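Long-range contacts in aminopeptidase N family protein (Idiomarina loihiensis L2TR, PDB 4FGM), which is a zinc-binding member of the M61 peptidase family that probably acts as an aminopeptidase, removing residues from the N-terminal end of peptides: residues 5-10 with 126-131; 9-14 with 97-102; 16-21 with 83-88; 106-111 with 166-171. One frame throughout, in Å; residues are numbered along the deposited sequence.

Interaction 1: 5-10 with 126-131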
loop_
_atom_site.group_PDB
_atom_site.type_symbol
_atom_site.label_atom_id
_atom_site.label_comp_id
_atom_site.label_asym_id
_atom_site.label_seq_id
_atom_site.Cartn_x
_atom_site.Cartn_y
_atom_site.Cartn_z
ATOM N N ASP A 5 -8.372 23.725 -15.650
ATOM C CA ASP A 5 -7.342 23.775 -16.683
ATOM C C ASP A 5 -5.994 23.568 -16.019
ATOM O O ASP A 5 -5.619 24.325 -15.120
ATOM C CB ASP A 5 -7.339 25.114 -17.417
ATOM C CG ASP A 5 -8.352 25.160 -18.525
ATOM O OD1 ASP A 5 -9.500 25.580 -18.261
ATOM O OD2 ASP A 5 -8.002 24.754 -19.657
ATOM N N ILE A 6 -5.275 22.537 -16.449
ATOM C CA ILE A 6 -3.965 22.248 -15.877
ATOM C C ILE A 6 -2.861 22.248 -16.918
ATOM O O ILE A 6 -3.001 21.675 -18.011
ATOM C CB ILE A 6 -3.943 20.877 -15.162
ATOM C CG1 ILE A 6 -4.943 20.865 -14.005
ATOM C CG2 ILE A 6 -2.553 20.598 -14.633
ATOM C CD1 ILE A 6 -5.123 19.494 -13.372
ATOM N N THR A 7 -1.756 22.892 -16.568
ATOM C CA THR A 7 -0.614 22.946 -17.461
ATOM C C THR A 7 0.673 22.753 -16.673
ATOM O O THR A 7 0.884 23.410 -15.656
ATOM C CB THR A 7 -0.542 24.317 -18.203
ATOM O OG1 THR A 7 -1.761 24.543 -18.921
ATOM C CG2 THR A 7 0.623 24.342 -19.179
ATOM N N PRO A 8 1.528 21.815 -17.106
ATOM C CA PRO A 8 2.800 21.585 -16.409
ATOM C C PRO A 8 3.656 22.730 -16.946
ATOM O O PRO A 8 4.486 22.531 -17.830
ATOM C CB PRO A 8 3.260 20.232 -16.957
ATOM C CG PRO A 8 1.996 19.586 -17.433
ATOM C CD PRO A 8 1.257 20.732 -18.063
ATOM N N ILE A 9 3.441 23.926 -16.412
ATOM C CA ILE A 9 4.115 25.123 -16.895
ATOM C C ILE A 9 5.604 25.311 -16.638
ATOM O O ILE A 9 6.304 25.891 -17.467
ATOM C CB ILE A 9 3.369 26.399 -16.388
ATOM C CG1 ILE A 9 3.716 27.595 -17.273
ATOM C CG2 ILE A 9 3.734 26.690 -14.933
ATOM C CD1 ILE A 9 3.118 27.506 -18.668
ATOM N N ASP A 10 6.096 24.836 -15.501
ATOM C CA ASP A 10 7.500 25.019 -15.167
ATOM C C ASP A 10 8.151 23.712 -14.730
ATOM O O ASP A 10 8.076 23.325 -13.560
ATOM C CB ASP A 10 7.625 26.063 -14.053
ATOM C CG ASP A 10 9.055 26.561 -13.875
ATOM O OD1 ASP A 10 9.994 25.825 -14.260
ATOM O OD2 ASP A 10 9.235 27.679 -13.341
ATOM N N HIS A 126 -9.027 19.951 -18.452
ATOM C CA HIS A 126 -8.333 20.186 -19.706
ATOM C C HIS A 126 -6.832 20.168 -19.422
ATOM O O HIS A 126 -6.310 21.097 -18.807
ATOM C CB HIS A 126 -8.750 21.546 -20.271
ATOM C CG HIS A 126 -10.225 21.806 -20.188
ATOM N ND1 HIS A 126 -11.126 21.321 -21.114
ATOM C CD2 HIS A 126 -10.963 22.470 -19.263
ATOM C CE1 HIS A 126 -12.350 21.674 -20.764
ATOM N NE2 HIS A 126 -12.279 22.372 -19.643
ATOM N N LEU A 127 -6.151 19.109 -19.855
ATOM C CA LEU A 127 -4.709 18.981 -19.648
ATOM C C LEU A 127 -3.957 19.519 -20.861
ATOM O O LEU A 127 -4.001 18.925 -21.940
ATOM C CB LEU A 127 -4.317 17.514 -19.438
ATOM C CG LEU A 127 -3.268 17.148 -18.380
ATOM C CD1 LEU A 127 -2.457 15.983 -18.900
ATOM C CD2 LEU A 127 -2.358 18.305 -18.073
ATOM N N HIS A 128 -3.256 20.633 -20.668
ATOM C CA HIS A 128 -2.487 21.267 -21.735
ATOM C C HIS A 128 -1.051 20.752 -21.723
ATOM O O HIS A 128 -0.469 20.519 -20.656
ATOM C CB HIS A 128 -2.502 22.791 -21.546
ATOM C CG HIS A 128 -3.882 23.374 -21.520
ATOM N ND1 HIS A 128 -4.573 23.708 -22.666
ATOM C CD2 HIS A 128 -4.728 23.614 -20.490
ATOM C CE1 HIS A 128 -5.784 24.123 -22.343
ATOM N NE2 HIS A 128 -5.905 24.076 -21.029
ATOM N N ALA A 129 -0.482 20.568 -22.912
ATOM C CA ALA A 129 0.890 20.084 -23.033
ATOM C C ALA A 129 1.859 21.078 -22.418
ATOM O O ALA A 129 1.643 22.288 -22.458
ATOM C CB ALA A 129 1.253 19.865 -24.500
ATOM N N PRO A 130 2.933 20.577 -21.805
ATOM C CA PRO A 130 3.877 21.527 -21.224
ATOM C C PRO A 130 4.718 22.100 -22.369
ATOM O O PRO A 130 5.291 21.354 -23.163
ATOM C CB PRO A 130 4.684 20.661 -20.261
ATOM C CG PRO A 130 4.658 19.322 -20.909
ATOM C CD PRO A 130 3.242 19.194 -21.398
ATOM N N PRO A 131 4.790 23.432 -22.477
ATOM C CA PRO A 131 5.572 24.057 -23.547
ATOM C C PRO A 131 6.981 23.489 -23.661
ATOM O O PRO A 131 7.536 23.385 -24.757
ATOM C CB PRO A 131 5.577 25.532 -23.151
ATOM C CG PRO A 131 4.259 25.691 -22.480
ATOM C CD PRO A 131 4.187 24.454 -21.606
#
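Ile6 sits between two residues of a parallel neighbour, its N donating to His126 O (3.0 Å) and its O accepting from His128 N (2.9 Å), so that Asp5 pairs with His126 and Ile6 with Leu127 while the two segments run in directions within 16° of each other. On the face carrying Asp5 and His126, the Asp5 carboxylate reaches across to the next histidine along. Its OD2 accepts a hydrogen bond from His128 NE2 (2.6 Å), with an almost straight N-H...O angle of 179°. The donor meets the anti lone pair of OD2, and the carboxylate lies nearly coplanar with the ring, at 17°. Asp5 OD2 also rests against His126 CB (3.4 Å), and Thr7 OG1 lies close to His128 CB. The other face is apolar: Leu127 CD2 touches Ile6 CG2 at 4.1 Å, branched and bulky side chains suited to a buried place. Beyond it proline takes over. Pro8, at the centre of an inverse gamma turn, has no N-H to continue the pairing; its CD lies 3.1 Å from His128 O, and its CB packs on Pro130 CB at 3.6 Å. Pro130 in turn rests on Trp136 and Trp152. The short bond holds the rotation of the His128 ring, and the nearby carboxylate would tend to stabilise a protonated imidazole, though its charge is not seen.

Interaction 2: 9-14 with 97-102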
loop_
_atom_site.group_PDB
_atom_site.type_symbol
_atom_site.label_atom_id
_atom_site.label_comp_id
_atom_site.label_asym_id
_atom_site.label_seq_id
_atom_site.Cartn_x
_atom_site.Cartn_y
_atom_site.Cartn_z
ATOM N N ILE A 9 3.441 23.926 -16.412
ATOM C CA ILE A 9 4.115 25.123 -16.895
ATOM C C ILE A 9 5.604 25.311 -16.638
ATOM O O ILE A 9 6.304 25.891 -17.467
ATOM C CB ILE A 9 3.369 26.399 -16.388
ATOM C CG1 ILE A 9 3.716 27.595 -17.273
ATOM C CG2 ILE A 9 3.734 26.690 -14.933
ATOM C CD1 ILE A 9 3.118 27.506 -18.668
ATOM N N ASP A 10 6.096 24.836 -15.501
ATOM C CA ASP A 10 7.500 25.019 -15.167
ATOM C C ASP A 10 8.151 23.712 -14.730
ATOM O O ASP A 10 8.076 23.325 -13.560
ATOM C CB ASP A 10 7.625 26.063 -14.053
ATOM C CG ASP A 10 9.055 26.561 -13.875
ATOM O OD1 ASP A 10 9.994 25.825 -14.260
ATOM O OD2 ASP A 10 9.235 27.679 -13.341
ATOM N N LEU A 11 8.804 23.047 -15.672
ATOM C CA LEU A 11 9.465 21.778 -15.405
ATOM C C LEU A 11 10.621 21.848 -14.407
ATOM O O LEU A 11 10.719 21.010 -13.509
ATOM C CB LEU A 11 9.931 21.171 -16.727
ATOM C CG LEU A 11 8.961 20.205 -17.419
ATOM C CD1 LEU A 11 7.522 20.536 -17.101
ATOM C CD2 LEU A 11 9.212 20.237 -18.908
ATOM N N HIS A 12 11.492 22.841 -14.552
ATOM C CA HIS A 12 12.623 22.969 -13.639
ATOM C C HIS A 12 12.196 23.465 -12.260
ATOM O O HIS A 12 12.847 23.154 -11.254
ATOM C CB HIS A 12 13.684 23.901 -14.228
ATOM C CG HIS A 12 14.354 23.351 -15.448
ATOM N ND1 HIS A 12 15.374 24.012 -16.101
ATOM C CD2 HIS A 12 14.147 22.205 -16.139
ATOM C CE1 HIS A 12 15.764 23.295 -17.139
ATOM N NE2 HIS A 12 15.035 22.194 -17.185
ATOM N N GLY A 13 11.107 24.235 -12.219
ATOM C CA GLY A 13 10.602 24.737 -10.956
ATOM C C GLY A 13 9.592 23.792 -10.302
ATOM O O GLY A 13 9.147 24.029 -9.176
ATOM N N HIS A 14 9.226 22.717 -11.001
ATOM C CA HIS A 14 8.268 21.744 -10.476
ATOM C C HIS A 14 6.932 22.425 -10.158
ATOM O O HIS A 14 6.365 22.242 -9.083
ATOM C CB HIS A 14 8.820 21.090 -9.201
ATOM C CG HIS A 14 10.287 20.795 -9.262
ATOM N ND1 HIS A 14 10.858 20.063 -10.278
ATOM C CD2 HIS A 14 11.301 21.169 -8.447
ATOM C CE1 HIS A 14 12.165 20.000 -10.090
ATOM N NE2 HIS A 14 12.459 20.662 -8.989
ATOM N N ALA A 97 2.020 14.568 -6.089
ATOM C CA ALA A 97 2.325 15.176 -7.383
ATOM C C ALA A 97 3.811 15.394 -7.497
ATOM O O ALA A 97 4.488 15.755 -6.525
ATOM C CB ALA A 97 1.589 16.504 -7.559
ATOM N N TYR A 98 4.314 15.137 -8.695
ATOM C CA TYR A 98 5.737 15.244 -8.993
ATOM C C TYR A 98 5.903 15.748 -10.419
ATOM O O TYR A 98 5.174 15.329 -11.320
ATOM C CB TYR A 98 6.383 13.856 -8.839
ATOM C CG TYR A 98 7.840 13.768 -9.231
ATOM C CD1 TYR A 98 8.233 13.772 -10.573
ATOM C CD2 TYR A 98 8.833 13.697 -8.256
ATOM C CE1 TYR A 98 9.582 13.710 -10.929
ATOM C CE2 TYR A 98 10.179 13.635 -8.600
ATOM C CZ TYR A 98 10.551 13.645 -9.932
ATOM O OH TYR A 98 11.890 13.610 -10.249
ATOM N N LEU A 99 6.856 16.651 -10.622
ATOM C CA LEU A 99 7.111 17.201 -11.944
ATOM C C LEU A 99 8.536 17.727 -12.127
ATOM O O LEU A 99 9.000 18.566 -11.357
ATOM C CB LEU A 99 6.130 18.341 -12.243
ATOM C CG LEU A 99 6.263 18.989 -13.627
ATOM C CD1 LEU A 99 5.806 18.002 -14.673
ATOM C CD2 LEU A 99 5.435 20.277 -13.703
ATOM N N ASP A 100 9.235 17.205 -13.130
ATOM C CA ASP A 100 10.579 17.678 -13.470
ATOM C C ASP A 100 10.699 17.584 -14.998
ATOM O O ASP A 100 9.676 17.417 -15.676
ATOM C CB ASP A 100 11.679 16.886 -12.742
ATOM C CG ASP A 100 11.757 15.429 -13.161
ATOM O OD1 ASP A 100 11.079 15.021 -14.132
ATOM O OD2 ASP A 100 12.526 14.687 -12.511
ATOM N N GLN A 101 11.903 17.687 -15.552
ATOM C CA GLN A 101 12.031 17.647 -17.007
ATOM C C GLN A 101 11.987 16.242 -17.601
ATOM O O GLN A 101 12.145 16.069 -18.812
ATOM C CB GLN A 101 13.318 18.360 -17.473
ATOM C CG GLN A 101 14.636 17.659 -17.100
ATOM C CD GLN A 101 15.137 18.026 -15.710
ATOM O OE1 GLN A 101 14.410 17.918 -14.723
ATOM N NE2 GLN A 101 16.391 18.458 -15.628
ATOM N N PHE A 102 11.752 15.237 -16.767
ATOM C CA PHE A 102 11.709 13.870 -17.277
ATOM C C PHE A 102 10.326 13.241 -17.184
ATOM O O PHE A 102 9.977 12.371 -17.982
ATOM C CB PHE A 102 12.733 13.002 -16.533
ATOM C CG PHE A 102 14.138 13.548 -16.583
ATOM C CD1 PHE A 102 14.845 13.573 -17.780
ATOM C CD2 PHE A 102 14.744 14.050 -15.434
ATOM C CE1 PHE A 102 16.143 14.098 -17.837
ATOM C CE2 PHE A 102 16.036 14.575 -15.474
ATOM C CZ PHE A 102 16.742 14.600 -16.679
#
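The His14 ring is approached at its edge by Leu99 O and, in plane, by Asp100 CA, while one of its faces carries His12 O, 3.3 Å above the plane and displaced toward the rim. At that edge ND1 donates to Leu99 O. The bond is short, 2.6 Å, but bent to 141° at the hydrogen; the donor lies in the carbonyl plane, whereas the oxygen stands 20° out of the ring plane. CG of His14 is anti to its own carbonyl carbon (chi1 -39°), which sets this atom 3.3 Å from Leu99 O. Histidine suits this partly exposed place because its ring can donate to a backbone carbonyl while still stacking on Trp90. The His12 ring is met at its edge by Gln101 CB, the two side chains crossing at about a right angle.

Leu11 CD1 packs against Leu99 CD1 at 3.9 Å, and Leu11 CG rests 3.4 Å from Asp100 O. At Leu99 a branched apolar side chain fills the buried position between Leu11, Phe16 and Trp136. A close CA-H...O contact joins Asp100 CA to Leu11 O (3.3 Å). Asp10 OD1 accepts from Gly13 N in an Asx motif, and Asp100 OD1 from Phe102 N in an Asx turn. Separately, Asp100 OD2 accepts from Tyr98 OH at 2.6 Å. The two bends with these aspartate bonds are beta-hairpin connections that meet each other: residues 11-14 join antiparallel strands 2-10 and 15-22, and residues 100-102 join strands 97-99 and 103-106.

Interaction 3: 16-21 with 83-88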
loop_
_atom_site.group_PDB
_atom_site.type_symbol
_atom_site.label_atom_id
_atom_site.label_comp_id
_atom_site.label_asym_id
_atom_site.label_seq_id
_atom_site.Cartn_x
_atom_site.Cartn_y
_atom_site.Cartn_z
ATOM N N PHE A 16 2.911 23.369 -11.524
ATOM C CA PHE A 16 1.805 23.191 -12.448
ATOM C C PHE A 16 1.006 24.493 -12.345
ATOM O O PHE A 16 0.922 25.079 -11.261
ATOM C CB PHE A 16 0.869 22.056 -12.013
ATOM C CG PHE A 16 1.388 20.668 -12.264
ATOM C CD1 PHE A 16 2.092 19.981 -11.280
ATOM C CD2 PHE A 16 1.103 20.015 -13.463
ATOM C CE1 PHE A 16 2.497 18.645 -11.481
ATOM C CE2 PHE A 16 1.498 18.694 -13.675
ATOM C CZ PHE A 16 2.202 18.005 -12.675
ATOM N N ASN A 17 0.449 24.967 -13.456
ATOM C CA ASN A 17 -0.405 26.150 -13.404
ATOM C C ASN A 17 -1.794 25.554 -13.398
ATOM O O ASN A 17 -2.070 24.618 -14.151
ATOM C CB ASN A 17 -0.267 27.035 -14.644
ATOM C CG ASN A 17 0.719 28.164 -14.446
ATOM O OD1 ASN A 17 1.343 28.288 -13.384
ATOM N ND2 ASN A 17 0.866 28.999 -15.469
ATOM N N VAL A 18 -2.664 26.075 -12.547
ATOM C CA VAL A 18 -4.022 25.561 -12.475
ATOM C C VAL A 18 -5.047 26.685 -12.504
ATOM O O VAL A 18 -4.879 27.721 -11.849
ATOM C CB VAL A 18 -4.245 24.724 -11.193
ATOM C CG1 VAL A 18 -5.641 24.134 -11.200
ATOM C CG2 VAL A 18 -3.205 23.614 -11.102
ATOM N N SER A 19 -6.098 26.469 -13.288
ATOM C CA SER A 19 -7.197 27.413 -13.415
ATOM C C SER A 19 -8.477 26.662 -13.120
ATOM O O SER A 19 -8.640 25.490 -13.479
ATOM C CB SER A 19 -7.274 28.007 -14.824
ATOM O OG SER A 19 -6.317 29.033 -14.998
ATOM N N LEU A 20 -9.388 27.355 -12.464
ATOM C CA LEU A 20 -10.660 26.786 -12.081
ATOM C C LEU A 20 -11.727 27.794 -12.491
ATOM O O LEU A 20 -11.662 28.965 -12.106
ATOM C CB LEU A 20 -10.650 26.565 -10.567
ATOM C CG LEU A 20 -11.951 26.291 -9.838
ATOM C CD1 LEU A 20 -12.544 24.990 -10.303
ATOM C CD2 LEU A 20 -11.669 26.244 -8.358
ATOM N N THR A 21 -12.694 27.350 -13.284
ATOM C CA THR A 21 -13.746 28.245 -13.731
ATOM C C THR A 21 -15.131 27.850 -13.221
ATOM O O THR A 21 -15.670 26.794 -13.563
ATOM C CB THR A 21 -13.754 28.333 -15.263
ATOM O OG1 THR A 21 -12.439 28.681 -15.712
ATOM C CG2 THR A 21 -14.735 29.402 -15.736
ATOM N N VAL A 83 -10.451 31.121 -10.992
ATOM C CA VAL A 83 -9.450 31.130 -9.931
ATOM C C VAL A 83 -8.151 30.578 -10.501
ATOM O O VAL A 83 -8.146 29.524 -11.126
ATOM C CB VAL A 83 -9.917 30.257 -8.747
ATOM C CG1 VAL A 83 -8.939 30.365 -7.585
ATOM C CG2 VAL A 83 -11.318 30.682 -8.321
ATOM N N HIS A 84 -7.056 31.300 -10.297
ATOM C CA HIS A 84 -5.753 30.882 -10.807
ATOM C C HIS A 84 -4.779 30.614 -9.668
ATOM O O HIS A 84 -4.757 31.340 -8.679
ATOM C CB HIS A 84 -5.131 31.979 -11.675
ATOM C CG HIS A 84 -5.969 32.402 -12.838
ATOM N ND1 HIS A 84 -6.007 31.705 -14.028
ATOM C CD2 HIS A 84 -6.764 33.484 -13.013
ATOM C CE1 HIS A 84 -6.785 32.342 -14.885
ATOM N NE2 HIS A 84 -7.257 33.426 -14.293
ATOM N N TYR A 85 -3.972 29.568 -9.810
ATOM C CA TYR A 85 -2.940 29.262 -8.825
ATOM C C TYR A 85 -1.931 28.294 -9.406
ATOM O O TYR A 85 -2.155 27.701 -10.464
ATOM C CB TYR A 85 -3.519 28.692 -7.513
ATOM C CG TYR A 85 -4.420 27.489 -7.657
ATOM C CD1 TYR A 85 -5.790 27.642 -7.872
ATOM C CD2 TYR A 85 -3.909 26.189 -7.573
ATOM C CE1 TYR A 85 -6.632 26.535 -7.997
ATOM C CE2 TYR A 85 -4.747 25.065 -7.702
ATOM C CZ TYR A 85 -6.105 25.254 -7.913
ATOM O OH TYR A 85 -6.949 24.175 -8.053
ATOM N N GLN A 86 -0.798 28.170 -8.722
ATOM C CA GLN A 86 0.255 27.251 -9.126
ATOM C C GLN A 86 0.339 26.181 -8.052
ATOM O O GLN A 86 -0.092 26.394 -6.913
ATOM C CB GLN A 86 1.603 27.957 -9.205
ATOM C CG GLN A 86 1.698 29.016 -10.265
ATOM C CD GLN A 86 3.129 29.407 -10.525
ATOM O OE1 GLN A 86 3.829 29.865 -9.628
ATOM N NE2 GLN A 86 3.579 29.217 -11.757
ATOM N N VAL A 87 0.893 25.035 -8.413
ATOM C CA VAL A 87 1.044 23.957 -7.456
ATOM C C VAL A 87 2.477 23.425 -7.510
ATOM O O VAL A 87 2.985 23.102 -8.594
ATOM C CB VAL A 87 0.056 22.817 -7.758
ATOM C CG1 VAL A 87 0.210 21.714 -6.731
ATOM C CG2 VAL A 87 -1.362 23.353 -7.749
ATOM N N TYR A 88 3.124 23.354 -6.344
ATOM C CA TYR A 88 4.496 22.852 -6.252
ATOM C C TYR A 88 4.433 21.332 -6.176
ATOM O O TYR A 88 3.845 20.784 -5.249
ATOM C CB TYR A 88 5.192 23.397 -5.006
ATOM C CG TYR A 88 6.630 22.945 -4.882
ATOM C CD1 TYR A 88 7.608 23.409 -5.762
ATOM C CD2 TYR A 88 7.015 22.054 -3.878
ATOM C CE1 TYR A 88 8.937 23.002 -5.643
ATOM C CE2 TYR A 88 8.341 21.642 -3.750
ATOM C CZ TYR A 88 9.298 22.123 -4.634
ATOM O OH TYR A 88 10.613 21.750 -4.486
#
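Val18 lies against the ring of Tyr85, its partner in a hydrogen-bonded antiparallel pair. Starting at the branch, Val18 CB sits over one face of the ring, 3.9 Å from the centroid and displaced toward the rim, a CH-pi contact in which CE2 is the nearest ring atom. CG1, anti to the backbone N (chi1 -176°), carries on to the phenol end, 3.5 Å from Tyr85 CZ and a similar distance from OH. The other methyl, CG2, meets Val87 CG2 at 3.8 Å, so a beta-branched residue covers two neighbours at once. The buried hydroxyl of Tyr85 is hydrogen-bonded to Leu111 O and Leu113 N.

The opposite face of the strands is polar. Gln86 NE2 gives a hydrogen bond to Asn17 OD1 (2.9 Å, 161°), the oxygen lying in the glutamine amide plane; the two side chains run side by side, their amide planes turned 49° apart. Ser19 OG and His84 ND1 share another hydrogen bond of 2.9 Å, and Glu56 takes up His84 NE2. Polar residues that can bond to one another suit this partly exposed side.

Six backbone hydrogen bonds join the strands, two in each of the pairs Phe16-Val87, Val18-Tyr85 and Leu20-Val83. Alternating apolar and polar residues along twisted antiparallel strands are characteristic of a beta sheet with one buried face, here in the N-terminal beta domain of the M61 family.

Interaction 4: 106-111 with 166-171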
loop_
_atom_site.group_PDB
_atom_site.type_symbol
_atom_site.label_atom_id
_atom_site.label_comp_id
_atom_site.label_asym_id
_atom_site.label_seq_id
_atom_site.Cartn_x
_atom_site.Cartn_y
_atom_site.Cartn_z
ATOM N N PHE A 106 0.447 13.235 -10.988
ATOM C CA PHE A 106 -0.385 13.992 -10.060
ATOM C C PHE A 106 -1.745 13.389 -9.763
ATOM O O PHE A 106 -2.334 12.685 -10.585
ATOM C CB PHE A 106 -0.572 15.454 -10.525
ATOM C CG PHE A 106 -1.375 15.617 -11.805
ATOM C CD1 PHE A 106 -0.734 15.750 -13.032
ATOM C CD2 PHE A 106 -2.767 15.656 -11.773
ATOM C CE1 PHE A 106 -1.461 15.936 -14.210
ATOM C CE2 PHE A 106 -3.509 15.839 -12.941
ATOM C CZ PHE A 106 -2.852 15.975 -14.167
ATOM N N ASN A 107 -2.218 13.675 -8.557
ATOM C CA ASN A 107 -3.523 13.252 -8.084
ATOM C C ASN A 107 -4.270 14.570 -7.959
ATOM O O ASN A 107 -3.710 15.568 -7.490
ATOM C CB ASN A 107 -3.409 12.596 -6.710
ATOM C CG ASN A 107 -2.829 11.205 -6.778
ATOM O OD1 ASN A 107 -3.507 10.253 -7.175
ATOM N ND2 ASN A 107 -1.562 11.078 -6.405
ATOM N N ASN A 108 -5.530 14.588 -8.363
ATOM C CA ASN A 108 -6.283 15.823 -8.296
ATOM C C ASN A 108 -6.602 16.304 -6.890
ATOM O O ASN A 108 -7.079 17.428 -6.708
ATOM C CB ASN A 108 -7.518 15.713 -9.184
ATOM C CG ASN A 108 -7.135 15.626 -10.653
ATOM O OD1 ASN A 108 -6.339 16.428 -11.124
ATOM N ND2 ASN A 108 -7.684 14.648 -11.374
ATOM N N THR A 109 -6.324 15.469 -5.892
ATOM C CA THR A 109 -6.517 15.879 -4.501
ATOM C C THR A 109 -5.474 16.961 -4.222
ATOM O O THR A 109 -5.641 17.776 -3.324
ATOM C CB THR A 109 -6.251 14.732 -3.499
ATOM O OG1 THR A 109 -5.229 13.875 -4.024
ATOM C CG2 THR A 109 -7.522 13.935 -3.211
ATOM N N SER A 110 -4.391 16.957 -4.999
ATOM C CA SER A 110 -3.321 17.938 -4.830
ATOM C C SER A 110 -3.434 19.143 -5.761
ATOM O O SER A 110 -2.962 20.225 -5.433
ATOM C CB SER A 110 -1.944 17.286 -5.051
ATOM O OG SER A 110 -1.561 16.481 -3.953
ATOM N N LEU A 111 -4.054 18.958 -6.920
ATOM C CA LEU A 111 -4.158 20.046 -7.887
ATOM C C LEU A 111 -5.487 20.788 -8.024
ATOM O O LEU A 111 -5.500 21.984 -8.305
ATOM C CB LEU A 111 -3.743 19.531 -9.272
ATOM C CG LEU A 111 -2.246 19.595 -9.613
ATOM C CD1 LEU A 111 -1.439 18.799 -8.606
ATOM C CD2 LEU A 111 -2.023 19.070 -11.009
ATOM N N TYR A 166 -8.726 9.764 -10.257
ATOM C CA TYR A 166 -8.085 9.445 -11.527
ATOM C C TYR A 166 -6.709 10.093 -11.548
ATOM O O TYR A 166 -6.587 11.275 -11.847
ATOM C CB TYR A 166 -8.892 9.977 -12.731
ATOM C CG TYR A 166 -10.264 9.380 -12.914
ATOM C CD1 TYR A 166 -11.406 10.157 -12.746
ATOM C CD2 TYR A 166 -10.422 8.039 -13.270
ATOM C CE1 TYR A 166 -12.678 9.619 -12.928
ATOM C CE2 TYR A 166 -11.683 7.485 -13.458
ATOM C CZ TYR A 166 -12.813 8.280 -13.285
ATOM O OH TYR A 166 -14.072 7.743 -13.473
ATOM N N PRO A 167 -5.657 9.343 -11.193
ATOM C CA PRO A 167 -4.331 9.975 -11.227
ATOM C C PRO A 167 -3.867 10.112 -12.672
ATOM O O PRO A 167 -4.395 9.444 -13.554
ATOM C CB PRO A 167 -3.462 9.011 -10.417
ATOM C CG PRO A 167 -4.149 7.668 -10.621
ATOM C CD PRO A 167 -5.612 8.047 -10.487
ATOM N N PHE A 168 -2.894 10.987 -12.907
ATOM C CA PHE A 168 -2.351 11.214 -14.248
ATOM C C PHE A 168 -0.837 10.999 -14.256
ATOM O O PHE A 168 -0.137 11.368 -13.306
ATOM C CB PHE A 168 -2.626 12.653 -14.729
ATOM C CG PHE A 168 -4.000 12.873 -15.304
ATOM C CD1 PHE A 168 -5.127 12.877 -14.485
ATOM C CD2 PHE A 168 -4.165 13.097 -16.671
ATOM C CE1 PHE A 168 -6.401 13.119 -15.013
ATOM C CE2 PHE A 168 -5.432 13.337 -17.212
ATOM C CZ PHE A 168 -6.553 13.343 -16.383
ATOM N N LEU A 169 -0.339 10.411 -15.337
ATOM C CA LEU A 169 1.088 10.165 -15.512
ATOM C C LEU A 169 1.465 10.669 -16.906
ATOM O O LEU A 169 0.849 10.288 -17.905
ATOM C CB LEU A 169 1.394 8.665 -15.392
ATOM C CG LEU A 169 2.850 8.235 -15.609
ATOM C CD1 LEU A 169 3.758 9.018 -14.666
ATOM C CD2 LEU A 169 2.997 6.733 -15.363
ATOM N N ILE A 170 2.464 11.540 -16.972
ATOM C CA ILE A 170 2.897 12.077 -18.249
ATOM C C ILE A 170 4.408 11.950 -18.427
ATOM O O ILE A 170 5.150 11.919 -17.456
ATOM C CB ILE A 170 2.480 13.566 -18.393
ATOM C CG1 ILE A 170 3.043 14.396 -17.240
ATOM C CG2 ILE A 170 0.966 13.678 -18.396
ATOM C CD1 ILE A 170 2.669 15.873 -17.307
ATOM N N GLY A 171 4.860 11.869 -19.675
ATOM C CA GLY A 171 6.282 11.753 -19.930
ATOM C C GLY A 171 6.564 10.897 -21.144
ATOM O O GLY A 171 5.697 10.715 -21.996
#
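Phe106 and Phe168 stand side by side and point the same way, their ring planes only 5° from parallel but slid so far that the rings barely overlap, with centroids 5.0 Å apart. What lies over the Phe106 face is instead the CB of Phe168, 3.6 Å from the centroid in a CH-pi contact. CG of Phe106 is placed between the backbone N and the carbonyl carbon (chi1 67°), which sets it on the Phe168 side, where the ring lies against Phe168 CB; Phe106 CZ approaches Phe168 CG to 3.5 Å. Leu111 CD2 covers the opposite face, so the flat phenylalanine is sandwiched between aliphatic carbons. Two backbone hydrogen bonds, Phe106 N to Phe168 O and Phe168 N to Phe106 O, fix the pair.

Beyond it, Asn107 OD1 lies 3.5 Å from Pro167 CB, while its ND2 is bonded to Val94 O. Asn108 lies obliquely to the Phe168 ring, and its buried amide nitrogen is satisfied by Leu163 O. Asparagine suits these places because its amide can serve backbone carbonyls inside the protein.

The contact ties the end of strand 103-106 and the weakly bonded helical turn at about 108-111 to strand 168-171, with Ile6 of strand 2-10 against Phe106 and Leu125 and Leu127 of strand 123-127 against Phe168.

All four contacts belong to the N-terminal beta domain and lie away from the annotated sites, though in interaction 4 the side chain of Asn107 is about 10 Å from the bound maleic acid. Interactions 1 and 2 share Ile9 and Asp10 of strand 2-10 and are partly buried, combining histidine hydrogen bonds with leucine or proline packing. Interactions 3 and 4 are buried; the first is extended strand pairing with one polar side, the second a compact aromatic contact. Strand 2-10 lies between strand 123-127 (interaction 1) and strand 15-22, which interaction 3 pairs with strand 81-91. The apolar sides converge: Pro8 of interaction 1 packs on Leu99 of interaction 2 and Ile170 of interaction 4.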